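Local coordinates for protein alanine racemase, biosynthetic (PDB 6A2F) that belongs to the alanine racemase family of pyridoxal-phosphate proteins, pairing a TIM-barrel-type N-terminal domain with a beta-rich C-terminal domain in a two-chain assembly, at residues A[56-61]-A[76-81]; A[216-221]-A[329-334]; A[233-238]-A[320-325]; A[239-244]-A[266-271]; A[262-267]-A[308-313]. All blocks are in the same frame, centred on the assembly; numbering follows the deposited sequence.

Interaction 1 of 5, residues A[56-61]-A[76-81]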
# COMPACT_ATOMS: atom_id res chain seq x y z
N PHE A 56 -10.88 22.15 -6.15
CA PHE A 56 -10.19 20.92 -5.75
C PHE A 56 -9.85 20.92 -4.27
O PHE A 56 -9.53 21.97 -3.71
CB PHE A 56 -8.92 20.73 -6.58
CG PHE A 56 -9.17 20.56 -8.05
CD1 PHE A 56 -9.54 19.32 -8.56
CD2 PHE A 56 -9.05 21.63 -8.92
CE1 PHE A 56 -9.78 19.15 -9.91
CE2 PHE A 56 -9.28 21.47 -10.28
CZ PHE A 56 -9.65 20.23 -10.77
N ALA A 57 -9.92 19.75 -3.66
CA ALA A 57 -9.51 19.58 -2.26
C ALA A 57 -8.41 18.52 -2.14
O ALA A 57 -8.51 17.43 -2.72
CB ALA A 57 -10.70 19.23 -1.39
N VAL A 58 -7.36 18.85 -1.39
CA VAL A 58 -6.23 17.95 -1.16
C VAL A 58 -5.87 17.89 0.33
O VAL A 58 -6.41 18.64 1.14
CB VAL A 58 -4.99 18.36 -1.99
CG1 VAL A 58 -5.23 18.14 -3.48
CG2 VAL A 58 -4.59 19.81 -1.69
N ALA A 59 -4.95 16.99 0.68
CA ALA A 59 -4.57 16.74 2.08
C ALA A 59 -3.34 17.52 2.59
O ALA A 59 -3.12 17.63 3.81
CB ALA A 59 -4.36 15.24 2.29
N CYS A 60 -2.53 18.06 1.67
CA CYS A 60 -1.28 18.74 2.04
C CYS A 60 -0.80 19.67 0.94
O CYS A 60 -1.31 19.63 -0.19
CB CYS A 60 -0.19 17.72 2.39
SG CYS A 60 0.31 16.65 1.02
N LEU A 61 0.19 20.50 1.27
CA LEU A 61 0.71 21.54 0.37
C LEU A 61 1.36 20.96 -0.88
O LEU A 61 1.23 21.52 -1.97
CB LEU A 61 1.70 22.44 1.13
CG LEU A 61 2.30 23.68 0.46
CD1 LEU A 61 1.30 24.83 0.42
CD2 LEU A 61 3.55 24.12 1.22
N ILE A 76 -8.31 25.78 -4.59
CA ILE A 76 -7.68 24.60 -3.99
C ILE A 76 -7.73 24.70 -2.47
O ILE A 76 -7.16 25.61 -1.87
CB ILE A 76 -6.22 24.38 -4.47
CG1 ILE A 76 -6.12 24.40 -6.00
CG2 ILE A 76 -5.67 23.07 -3.92
CD1 ILE A 76 -4.71 24.54 -6.53
N LEU A 77 -8.42 23.75 -1.84
CA LEU A 77 -8.57 23.71 -0.40
C LEU A 77 -7.59 22.73 0.24
O LEU A 77 -7.53 21.57 -0.14
CB LEU A 77 -10.00 23.31 -0.04
CG LEU A 77 -10.33 22.99 1.42
CD1 LEU A 77 -10.17 24.23 2.28
CD2 LEU A 77 -11.74 22.42 1.53
N LEU A 78 -6.82 23.21 1.21
CA LEU A 78 -6.03 22.35 2.07
C LEU A 78 -6.93 21.87 3.21
O LEU A 78 -7.28 22.65 4.10
CB LEU A 78 -4.82 23.09 2.66
CG LEU A 78 -3.71 23.65 1.76
CD1 LEU A 78 -2.83 24.59 2.58
CD2 LEU A 78 -2.88 22.54 1.15
N LEU A 79 -7.31 20.60 3.17
CA LEU A 79 -8.26 20.04 4.13
C LEU A 79 -7.77 20.08 5.58
O LEU A 79 -8.56 20.29 6.50
CB LEU A 79 -8.65 18.61 3.75
CG LEU A 79 -9.49 18.45 2.47
CD1 LEU A 79 -9.47 17.01 1.98
CD2 LEU A 79 -10.92 18.93 2.67
N GLU A 80 -6.47 19.88 5.77
CA GLU A 80 -5.87 19.87 7.11
C GLU A 80 -5.14 21.18 7.41
O GLU A 80 -4.53 21.32 8.47
CB GLU A 80 -4.91 18.69 7.27
CG GLU A 80 -5.56 17.33 7.13
CD GLU A 80 -4.54 16.20 7.03
OE1 GLU A 80 -3.50 16.27 7.73
OE2 GLU A 80 -4.78 15.25 6.25
N GLY A 81 -5.22 22.13 6.48
CA GLY A 81 -4.49 23.39 6.58
C GLY A 81 -2.98 23.19 6.46
O GLY A 81 -2.51 22.16 5.97
O HOH W 1 -4.04 20.29 4.36

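Interaction 2 of 5, residues A[216-221]-A[329-334]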
# COMPACT_ATOMS: atom_id res chain seq x y z
N GLY A 216 -16.19 5.75 -8.32
CA GLY A 216 -17.11 4.64 -8.55
C GLY A 216 -17.04 3.58 -7.48
O GLY A 216 -17.31 2.40 -7.74
N SER A 217 -16.67 3.99 -6.28
CA SER A 217 -16.71 3.14 -5.11
C SER A 217 -17.75 3.71 -4.15
O SER A 217 -17.74 4.92 -3.88
CB SER A 217 -15.33 3.07 -4.45
OG SER A 217 -15.38 2.46 -3.17
N THR A 218 -18.64 2.85 -3.66
CA THR A 218 -19.69 3.28 -2.73
C THR A 218 -19.14 3.82 -1.40
O THR A 218 -18.26 3.21 -0.80
CB THR A 218 -20.73 2.17 -2.44
OG1 THR A 218 -21.79 2.71 -1.63
CG2 THR A 218 -20.10 0.98 -1.70
N PRO A 219 -19.67 4.97 -0.96
CA PRO A 219 -19.41 5.51 0.38
C PRO A 219 -20.34 4.95 1.45
O PRO A 219 -20.14 5.21 2.63
CB PRO A 219 -19.68 7.00 0.20
CG PRO A 219 -20.74 7.06 -0.85
CD PRO A 219 -20.45 5.92 -1.79
N LEU A 220 -21.36 4.19 1.04
CA LEU A 220 -22.42 3.75 1.94
C LEU A 220 -22.29 2.29 2.34
O LEU A 220 -21.79 1.46 1.57
CB LEU A 220 -23.80 4.00 1.31
CG LEU A 220 -24.09 5.40 0.74
CD1 LEU A 220 -25.41 5.38 -0.02
CD2 LEU A 220 -24.10 6.46 1.82
N ALA A 221 -22.77 1.98 3.54
CA ALA A 221 -22.67 0.64 4.12
C ALA A 221 -23.63 -0.36 3.49
O ALA A 221 -23.28 -1.53 3.29
CB ALA A 221 -22.86 0.69 5.63
N SER A 329 -16.62 -5.55 -8.30
CA SER A 329 -16.54 -4.30 -7.55
C SER A 329 -15.43 -4.31 -6.52
O SER A 329 -15.29 -5.25 -5.73
CB SER A 329 -17.88 -3.99 -6.88
OG SER A 329 -17.83 -2.73 -6.23
N VAL A 330 -14.63 -3.24 -6.53
CA VAL A 330 -13.57 -3.05 -5.55
C VAL A 330 -14.16 -3.13 -4.14
O VAL A 330 -13.51 -3.59 -3.19
CB VAL A 330 -12.79 -1.72 -5.81
CG1 VAL A 330 -13.69 -0.50 -5.69
CG2 VAL A 330 -11.58 -1.60 -4.88
N ASP A 331 -15.43 -2.72 -4.03
CA ASP A 331 -16.16 -2.77 -2.77
C ASP A 331 -16.42 -4.19 -2.29
O ASP A 331 -16.27 -4.47 -1.10
CB ASP A 331 -17.47 -1.97 -2.88
CG ASP A 331 -17.22 -0.51 -3.20
OD1 ASP A 331 -16.29 0.08 -2.59
OD2 ASP A 331 -17.93 0.05 -4.06
N GLU A 332 -16.78 -5.09 -3.20
CA GLU A 332 -16.98 -6.50 -2.85
C GLU A 332 -15.67 -7.13 -2.39
O GLU A 332 -15.63 -7.82 -1.37
CB GLU A 332 -17.59 -7.30 -4.01
CG GLU A 332 -18.19 -8.64 -3.58
CD GLU A 332 -18.46 -9.58 -4.74
OE1 GLU A 332 -18.85 -9.12 -5.83
OE2 GLU A 332 -18.31 -10.81 -4.55
N VAL A 333 -14.60 -6.89 -3.14
CA VAL A 333 -13.27 -7.44 -2.82
C VAL A 333 -12.80 -6.92 -1.46
O VAL A 333 -12.33 -7.70 -0.63
CB VAL A 333 -12.22 -7.14 -3.91
CG1 VAL A 333 -10.87 -7.74 -3.55
CG2 VAL A 333 -12.68 -7.70 -5.25
N ALA A 334 -12.95 -5.62 -1.24
CA ALA A 334 -12.59 -5.00 0.03
C ALA A 334 -13.39 -5.56 1.22
O ALA A 334 -12.83 -5.75 2.30
CB ALA A 334 -12.77 -3.49 -0.06
O HOH W 2 -17.07 -0.40 -7.66

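Interaction 3 of 5, residues A[233-238]-A[320-325]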
# COMPACT_ATOMS: atom_id res chain seq x y z
N ALA A 233 -13.97 3.63 -11.67
CA ALA A 233 -12.90 4.32 -12.37
C ALA A 233 -11.70 3.42 -12.64
O ALA A 233 -11.12 3.47 -13.73
CB ALA A 233 -12.47 5.57 -11.61
N MET A 234 -11.33 2.59 -11.66
CA MET A 234 -10.12 1.78 -11.75
C MET A 234 -10.41 0.31 -12.07
O MET A 234 -11.27 -0.32 -11.46
CB MET A 234 -9.28 1.86 -10.47
CG MET A 234 -7.86 1.32 -10.64
SD MET A 234 -6.99 0.91 -9.12
CE MET A 234 -6.63 2.55 -8.48
N SER A 235 -9.66 -0.21 -13.04
CA SER A 235 -9.69 -1.62 -13.36
C SER A 235 -8.28 -2.18 -13.18
O SER A 235 -7.37 -1.83 -13.93
CB SER A 235 -10.19 -1.84 -14.78
OG SER A 235 -10.79 -3.11 -14.92
N LEU A 236 -8.10 -3.03 -12.17
CA LEU A 236 -6.81 -3.66 -11.93
C LEU A 236 -6.80 -5.04 -12.58
O LEU A 236 -7.49 -5.96 -12.13
CB LEU A 236 -6.49 -3.74 -10.43
CG LEU A 236 -5.10 -4.24 -10.01
CD1 LEU A 236 -4.00 -3.30 -10.50
CD2 LEU A 236 -5.01 -4.43 -8.50
N GLY A 237 -6.04 -5.17 -13.66
CA GLY A 237 -5.99 -6.41 -14.43
C GLY A 237 -4.62 -7.07 -14.39
O GLY A 237 -3.59 -6.41 -14.49
N ALA A 238 -4.63 -8.39 -14.22
CA ALA A 238 -3.41 -9.19 -14.27
C ALA A 238 -3.60 -10.41 -15.17
O ALA A 238 -4.52 -10.44 -15.99
CB ALA A 238 -2.99 -9.61 -12.87
N PRO A 320 -6.65 -13.27 -18.90
CA PRO A 320 -6.76 -12.05 -18.09
C PRO A 320 -7.42 -12.30 -16.74
O PRO A 320 -8.37 -13.08 -16.65
CB PRO A 320 -7.63 -11.13 -18.95
CG PRO A 320 -8.42 -12.06 -19.82
CD PRO A 320 -7.50 -13.21 -20.10
N VAL A 321 -6.91 -11.65 -15.70
CA VAL A 321 -7.48 -11.76 -14.37
C VAL A 321 -7.88 -10.37 -13.87
O VAL A 321 -7.02 -9.50 -13.71
CB VAL A 321 -6.50 -12.42 -13.37
CG1 VAL A 321 -7.02 -12.34 -11.94
CG2 VAL A 321 -6.23 -13.87 -13.75
N GLU A 322 -9.17 -10.17 -13.63
CA GLU A 322 -9.65 -8.92 -13.03
C GLU A 322 -9.67 -9.01 -11.51
O GLU A 322 -10.43 -9.79 -10.93
CB GLU A 322 -11.03 -8.52 -13.57
CG GLU A 322 -11.50 -7.17 -13.07
CD GLU A 322 -12.78 -6.68 -13.73
OE1 GLU A 322 -13.68 -6.20 -13.00
OE2 GLU A 322 -12.90 -6.77 -14.97
N LEU A 323 -8.81 -8.22 -10.86
CA LEU A 323 -8.79 -8.15 -9.40
C LEU A 323 -9.91 -7.25 -8.92
O LEU A 323 -10.54 -7.52 -7.89
CB LEU A 323 -7.43 -7.66 -8.87
CG LEU A 323 -6.16 -8.53 -8.91
CD1 LEU A 323 -6.42 -9.99 -8.55
CD2 LEU A 323 -5.44 -8.42 -10.24
N TRP A 324 -10.14 -6.16 -9.65
CA TRP A 324 -11.34 -5.33 -9.51
C TRP A 324 -11.51 -4.39 -10.70
O TRP A 324 -10.54 -4.11 -11.40
CB TRP A 324 -11.37 -4.55 -8.19
CG TRP A 324 -10.21 -3.62 -7.93
CD1 TRP A 324 -9.98 -2.40 -8.50
CD2 TRP A 324 -9.15 -3.83 -6.99
NE1 TRP A 324 -8.83 -1.84 -7.99
CE2 TRP A 324 -8.30 -2.70 -7.06
CE3 TRP A 324 -8.83 -4.87 -6.11
CZ2 TRP A 324 -7.15 -2.57 -6.27
CZ3 TRP A 324 -7.68 -4.74 -5.32
CH2 TRP A 324 -6.86 -3.60 -5.41
N GLY A 325 -12.74 -3.94 -10.92
CA GLY A 325 -13.06 -3.04 -12.03
C GLY A 325 -14.54 -2.99 -12.36
O GLY A 325 -15.38 -2.93 -11.46
O HOH W 3 -13.22 -3.72 -15.89

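Interaction 4 of 5, residues A[239-244]-A[266-271]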
# COMPACT_ATOMS: atom_id res chain seq x y z
N GLN A 239 -2.73 -11.40 -15.02
CA GLN A 239 -2.78 -12.61 -15.83
C GLN A 239 -2.42 -13.85 -15.04
O GLN A 239 -1.70 -13.79 -14.05
CB GLN A 239 -1.83 -12.50 -17.02
CG GLN A 239 -2.48 -12.04 -18.32
CD GLN A 239 -1.47 -11.74 -19.40
OE1 GLN A 239 -0.52 -12.50 -19.61
NE2 GLN A 239 -1.65 -10.61 -20.08
N LEU A 240 -2.93 -14.99 -15.51
CA LEU A 240 -2.46 -16.29 -15.05
C LEU A 240 -1.07 -16.52 -15.63
O LEU A 240 -0.89 -16.47 -16.85
CB LEU A 240 -3.41 -17.40 -15.50
CG LEU A 240 -4.82 -17.48 -14.91
CD1 LEU A 240 -5.55 -18.65 -15.55
CD2 LEU A 240 -4.79 -17.62 -13.39
N ILE A 241 -0.10 -16.75 -14.75
CA ILE A 241 1.30 -16.96 -15.13
C ILE A 241 1.73 -18.40 -14.86
O ILE A 241 2.84 -18.82 -15.24
CB ILE A 241 2.25 -15.96 -14.44
CG1 ILE A 241 2.21 -16.12 -12.91
CG2 ILE A 241 1.90 -14.53 -14.85
CD1 ILE A 241 3.26 -15.33 -12.16
N SER A 242 0.86 -19.15 -14.19
CA SER A 242 1.10 -20.56 -13.89
C SER A 242 -0.21 -21.29 -13.63
O SER A 242 -1.19 -20.70 -13.17
CB SER A 242 2.03 -20.71 -12.70
OG SER A 242 2.35 -22.07 -12.49
N LEU A 243 -0.21 -22.59 -13.94
CA LEU A 243 -1.36 -23.44 -13.70
C LEU A 243 -0.87 -24.83 -13.28
O LEU A 243 0.00 -25.41 -13.93
CB LEU A 243 -2.23 -23.50 -14.95
CG LEU A 243 -3.65 -24.09 -14.93
CD1 LEU A 243 -4.39 -23.81 -13.63
CD2 LEU A 243 -4.42 -23.52 -16.11
N ARG A 244 -1.43 -25.34 -12.18
CA ARG A 244 -0.97 -26.58 -11.55
C ARG A 244 -2.10 -27.53 -11.19
O ARG A 244 -3.23 -27.10 -10.92
CB ARG A 244 -0.18 -26.29 -10.27
CG ARG A 244 1.27 -25.89 -10.47
CD ARG A 244 2.12 -26.31 -9.28
NE ARG A 244 2.90 -27.52 -9.54
CZ ARG A 244 2.58 -28.75 -9.14
NH1 ARG A 244 1.47 -28.98 -8.45
NH2 ARG A 244 3.37 -29.77 -9.43
N ILE A 266 -5.00 -25.24 -9.80
CA ILE A 266 -4.59 -24.01 -9.12
C ILE A 266 -3.72 -23.09 -9.99
O ILE A 266 -2.69 -23.51 -10.51
CB ILE A 266 -3.89 -24.32 -7.77
CG1 ILE A 266 -4.94 -24.87 -6.79
CG2 ILE A 266 -3.15 -23.10 -7.23
CD1 ILE A 266 -4.78 -24.42 -5.36
N GLY A 267 -4.17 -21.85 -10.15
CA GLY A 267 -3.50 -20.87 -11.00
C GLY A 267 -2.85 -19.74 -10.23
O GLY A 267 -3.40 -19.26 -9.25
N THR A 268 -1.67 -19.32 -10.68
CA THR A 268 -0.93 -18.23 -10.05
C THR A 268 -1.09 -16.94 -10.86
O THR A 268 -1.01 -16.95 -12.09
CB THR A 268 0.56 -18.58 -9.86
OG1 THR A 268 0.66 -19.83 -9.16
CG2 THR A 268 1.31 -17.50 -9.06
N VAL A 269 -1.33 -15.83 -10.15
CA VAL A 269 -1.63 -14.54 -10.76
C VAL A 269 -0.52 -13.52 -10.49
O VAL A 269 0.07 -13.50 -9.40
CB VAL A 269 -3.00 -14.00 -10.28
CG1 VAL A 269 -3.28 -12.61 -10.82
CG2 VAL A 269 -4.11 -14.96 -10.67
N SER A 270 -0.26 -12.67 -11.49
CA SER A 270 0.78 -11.65 -11.43
C SER A 270 0.35 -10.40 -10.65
O SER A 270 0.34 -9.28 -11.19
CB SER A 270 1.22 -11.28 -12.84
OG SER A 270 0.09 -10.96 -13.65
N CYS A 271 -0.02 -10.61 -9.39
CA CYS A 271 -0.42 -9.52 -8.49
C CYS A 271 -0.23 -9.98 -7.05
O CYS A 271 -0.62 -11.08 -6.70
CB CYS A 271 -1.87 -9.10 -8.72
SG CYS A 271 -2.41 -7.71 -7.69

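Interaction 5 of 5, residues A[262-267]-A[308-313]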
# COMPACT_ATOMS: atom_id res chain seq x y z
N ARG A 262 -10.48 -31.88 -2.84
CA ARG A 262 -10.75 -32.66 -4.04
C ARG A 262 -9.59 -32.40 -5.00
O ARG A 262 -8.88 -31.41 -4.83
CB ARG A 262 -12.10 -32.24 -4.65
CG ARG A 262 -12.17 -30.80 -5.12
CD ARG A 262 -13.60 -30.29 -5.16
NE ARG A 262 -13.69 -28.92 -5.66
CZ ARG A 262 -14.17 -28.56 -6.85
NH1 ARG A 262 -14.20 -27.28 -7.19
NH2 ARG A 262 -14.65 -29.48 -7.69
N PRO A 263 -9.37 -33.28 -6.01
CA PRO A 263 -8.29 -32.96 -6.95
C PRO A 263 -8.48 -31.54 -7.47
O PRO A 263 -9.56 -31.20 -7.97
CB PRO A 263 -8.48 -33.99 -8.07
CG PRO A 263 -9.14 -35.14 -7.40
CD PRO A 263 -10.06 -34.53 -6.37
N ALA A 264 -7.45 -30.71 -7.33
CA ALA A 264 -7.58 -29.28 -7.57
C ALA A 264 -6.74 -28.75 -8.72
O ALA A 264 -5.67 -29.28 -9.03
CB ALA A 264 -7.30 -28.50 -6.29
N ARG A 265 -7.26 -27.71 -9.35
CA ARG A 265 -6.59 -26.99 -10.42
C ARG A 265 -6.28 -25.60 -9.86
O ARG A 265 -7.19 -24.87 -9.46
CB ARG A 265 -7.53 -26.91 -11.62
CG ARG A 265 -6.86 -26.70 -12.97
CD ARG A 265 -7.88 -26.85 -14.09
NE ARG A 265 -7.31 -26.44 -15.38
CZ ARG A 265 -6.53 -27.20 -16.14
NH1 ARG A 265 -6.06 -26.73 -17.29
NH2 ARG A 265 -6.19 -28.44 -15.76
N ILE A 266 -5.00 -25.24 -9.80
CA ILE A 266 -4.59 -24.01 -9.12
C ILE A 266 -3.72 -23.09 -9.99
O ILE A 266 -2.69 -23.51 -10.51
CB ILE A 266 -3.89 -24.32 -7.77
CG1 ILE A 266 -4.94 -24.87 -6.79
CG2 ILE A 266 -3.15 -23.10 -7.23
CD1 ILE A 266 -4.78 -24.42 -5.36
N GLY A 267 -4.17 -21.85 -10.15
CA GLY A 267 -3.50 -20.87 -11.00
C GLY A 267 -2.85 -19.74 -10.23
O GLY A 267 -3.40 -19.26 -9.25
N ASP A 308 -8.37 -20.67 -7.12
CA ASP A 308 -8.92 -22.00 -7.36
C ASP A 308 -9.61 -22.06 -8.72
O ASP A 308 -10.66 -21.45 -8.93
CB ASP A 308 -9.89 -22.40 -6.24
CG ASP A 308 -10.30 -23.86 -6.30
OD1 ASP A 308 -9.97 -24.54 -7.30
OD2 ASP A 308 -10.95 -24.34 -5.35
N LEU A 309 -9.00 -22.79 -9.65
CA LEU A 309 -9.52 -22.88 -11.02
C LEU A 309 -10.19 -24.22 -11.33
O LEU A 309 -10.38 -24.57 -12.50
CB LEU A 309 -8.40 -22.58 -12.02
CG LEU A 309 -7.92 -21.13 -12.12
CD1 LEU A 309 -6.66 -21.07 -12.97
CD2 LEU A 309 -8.99 -20.22 -12.70
N SER A 310 -10.55 -24.96 -10.28
CA SER A 310 -11.13 -26.30 -10.41
C SER A 310 -12.45 -26.35 -11.20
O SER A 310 -12.71 -27.33 -11.89
CB SER A 310 -11.33 -26.93 -9.04
OG SER A 310 -10.09 -27.07 -8.37
N ASP A 311 -13.25 -25.29 -11.09
CA ASP A 311 -14.54 -25.20 -11.78
C ASP A 311 -14.45 -24.36 -13.05
O ASP A 311 -15.47 -23.99 -13.64
CB ASP A 311 -15.62 -24.65 -10.85
CG ASP A 311 -15.74 -25.44 -9.56
OD1 ASP A 311 -15.83 -26.69 -9.61
OD2 ASP A 311 -15.74 -24.82 -8.48
N LEU A 312 -13.23 -24.04 -13.47
CA LEU A 312 -13.00 -23.37 -14.75
C LEU A 312 -11.98 -24.15 -15.58
O LEU A 312 -10.83 -23.73 -15.72
CB LEU A 312 -12.57 -21.92 -14.54
CG LEU A 312 -13.52 -21.00 -13.76
CD1 LEU A 312 -12.82 -19.70 -13.39
CD2 LEU A 312 -14.80 -20.71 -14.53
N PRO A 313 -12.39 -25.31 -16.15
CA PRO A 313 -11.47 -26.23 -16.82
C PRO A 313 -10.79 -25.63 -18.05
O PRO A 313 -9.70 -26.07 -18.42
CB PRO A 313 -12.38 -27.40 -17.26
CG PRO A 313 -13.64 -27.23 -16.48
CD PRO A 313 -13.79 -25.76 -16.26

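Interaction 1 of 5, residues A[56-61]-A[76-81]
This is a parallel strand pair within the N-terminal TIM-barrel-type domain, the two ends of a beta-alpha-beta crossover. Strand 55-58 runs into helix 61-70, which returns the chain to strand 75-78. Three backbone hydrogen bonds join the strands. L77 N gives to F56 O at 2.8 Å. V58 N then gives to L77 O at 3.0 Å, and L79 N to V58 O at 3.0 Å. Each donor lies nearly along the C=O axis of its acceptor, and all three bonds are close to straight.

The side chains divide between two faces. V58, I76 and L78 lie on one. V58 holds CG1 anti to its carbonyl carbon (chi1 -68°), which puts CG2 between the backbone N and the carbonyl carbon. From there CG2 meets I76 CG2 at 4.1 Å, the two side chains crossing obliquely. V58 and I76 also pack on helix 61-70. A57 and L77 take the other face and touch F30 of strand 28-32. Beyond the strand, L79 CD2 closes on A57 CB at 4.1 Å.

Both segments then leave the sheet, with C60 as the N-cap of the helix. E80 lies at this end of the strands, and its side chain is about 4 Å from a bound D-lysine. A59 and E80 pack on D303 of the second subunit. A water accepts from E80 N at 2.8 Å, donates to G81 O and donates weakly to A59 O. Nearby, L78 CD2 rests 3.6 Å from C60 C, just ahead of the helix.

Interaction 2 of 5, residues A[216-221]-A[329-334]
The carboxylate of D331 forks onto two consecutive residues. S217 OG donates to D331 OD1 at 2.6 Å, on the syn lone pair of that oxygen. T218 N donates to D331 OD2 at 2.9 Å, from above the carboxylate plane. Two bonds, one to each oxygen, fix the rotation of the group. The methyl T218 CG2 lies 3.3 Å from D331 OD2. S217 CB meets V330 CG1 at 4.1 Å.

Torsions set up the grip. S217 OG is anti to its backbone N (chi1 168°), and D331 CG is anti to its carbonyl carbon (chi1 -61°). T218 is held in turn by an ST turn, with L220 N giving to T218 OG1 at 3.1 Å. T218 OG1 is also hydrogen-bonded to L223 O. On the helix side, S329 is the N-cap, and its OG accepts from D331 N at 3.3 Å. A water bridges S329 OG and G216 O. D331 sits in the first turn, where the helix end would be expected to stabilise its negative charge.

The contact ties the loop after strand 207-208 to the start of helix 330-336. Helix 341-346 touches both sides, through L345 on S217 and L344 on V330, while P219 and L220 lean on helix 194-199.

Interaction 3 of 5, residues A[233-238]-A[320-325]
An antiparallel strand pair with a beta bulge joins the start of strand 234-246 to strand 320-322 and the corner after it, in the C-terminal beta domain. A238 and V321 are a hydrogen-bonded pair. A238 N gives to V321 O at 2.7 Å, nearly straight. V321 N gives to A238 O, coming from above the carbonyl plane. G237 faces E322 in a non-hydrogen-bonded pair. The register then shifts by one, so that L236 pairs with W324. L323 N gives to L236 O at 2.9 Å, and L236 N to W324 O at 2.8 Å.

The indole of W324 carries the side-chain contact. Its CG sits between the backbone N and the carbonyl carbon (chi1 58°), and the ring lies alongside L236 and M234. L236 CD2 lies over the six-membered ring, 3.8 Å from its centroid, in a CH-pi contact offset toward the rim. M234 SD comes to the ring edge. There W324 NE1 makes a weak but fairly straight hydrogen bond to M234 SD at 3.5 Å. This is a Met-aromatic contact made at the edge of the ring. At the corner, L323 CD2 packs on A238 CB at 3.8 Å.

A water links S235 OG to E322 OE2. E322 OE1 accepts hydrogen bonds from the backbone N atoms of G327 and L328.

Strand 4-8 flanks strand 234-246 and touches L236 and A238. V321 and L323 meet V287 of strand 286-289. Helix 341-346 packs on W324 and M234.

Interaction 4 of 5, residues A[239-244]-A[266-271]
I241 holds CG1 between its backbone N and carbonyl carbon (chi1 62°), which lays CG1 at 3.4 Å from T268 O. Its backbone bends from the extended form (psi -8°), so that S242 also comes round to face T268. I241 and S242 opposite T268 make a classic beta bulge in this antiparallel pair. I241 N gives to T268 O at 2.8 Å, almost straight. T268 N gives to S242 O at 2.9 Å, from above the carbonyl plane. S242 CB meets T268 CB at 3.8 Å.

S270 holds OG between its backbone N and carbonyl carbon (chi1 52°), where it accepts from Q239 N at 3.2 Å and is also hydrogen-bonded to P3 O. S270 N returns a bond to Q239 O. At the other end, R244 and I266 exchange two backbone bonds. On the opposite face from S242 and T268, L240 CD2 crosses V269 CG2 at 3.9 Å.

The second subunit covers the face of S242 and T268. S242 OG bonds to R130 O of that subunit, and R244 forms a salt bridge with its D125. Strand 264-269 lies between strands 234-246 and 305-308. L240 and V269 also touch V321 of strand 320-322.

Interaction 5 of 5, residues A[262-267]-A[308-313]
R262 lays its guanidinium over S310, with NH1 3.4 Å from S310 CB. The same NH1 forms a salt bridge with D311 OD1 at 3.0 Å. The oxygen lies near the guanidinium plane, but NH1 approaches D311 OD1 from above the carboxylate plane. The two flat groups are 26° apart. R262 reaches there with an extended chain from CG to NE.

S310 OG joins the strand to the loop. It accepts from R265 N at 3.1 Å, nearly straight, and donates to D308 OD1 at 2.7 Å through the syn lone pair of that oxygen. S310 N also gives to D308 OD1. Two donors on one oxygen would be expected to keep D308 charged. L309 N gives to R265 O at 2.8 Å, in the carbonyl plane. L309 CD1 presses on G267 CA at 3.7 Å.

R265 stretches past the loop, its CD 3.7 Å from L309 O, and ends in a salt bridge with E245. I266 pairs with D308 in one antiparallel bridge, of the non-hydrogen-bonded kind.

Strand 264-269 thus meets the chain just as it leaves strand 305-308. D308 to S310 form an Asx turn, overlapped by a type I beta turn from L309 to L312.

How the interactions relate
Interactions 3, 4 and 5 follow one C-terminal sheet; 3 and 4 share strand 234-246, 4 and 5 share I266 and G267, and L309 CD1 meets L243 CD1 at 3.6 Å. Interaction 2 joins the barrel to this domain and touches interaction 3 (V333 CG2 to L323 O, 3.4 Å). Interaction 1 lies in the barrel, about 48 Å from interaction 5 between centres. I241 packs on E80 of the second subunit, the interaction 1 residue. R130 of that subunit, met by S242 and T268, lines a D-lysine pocket with pyridoxal-phosphate lysine K34; its D303, met by A59 and E80, lines the other. The E80, T268 and S217 side chains lie about 4, 8 and 10 Å from a bound D-lysine.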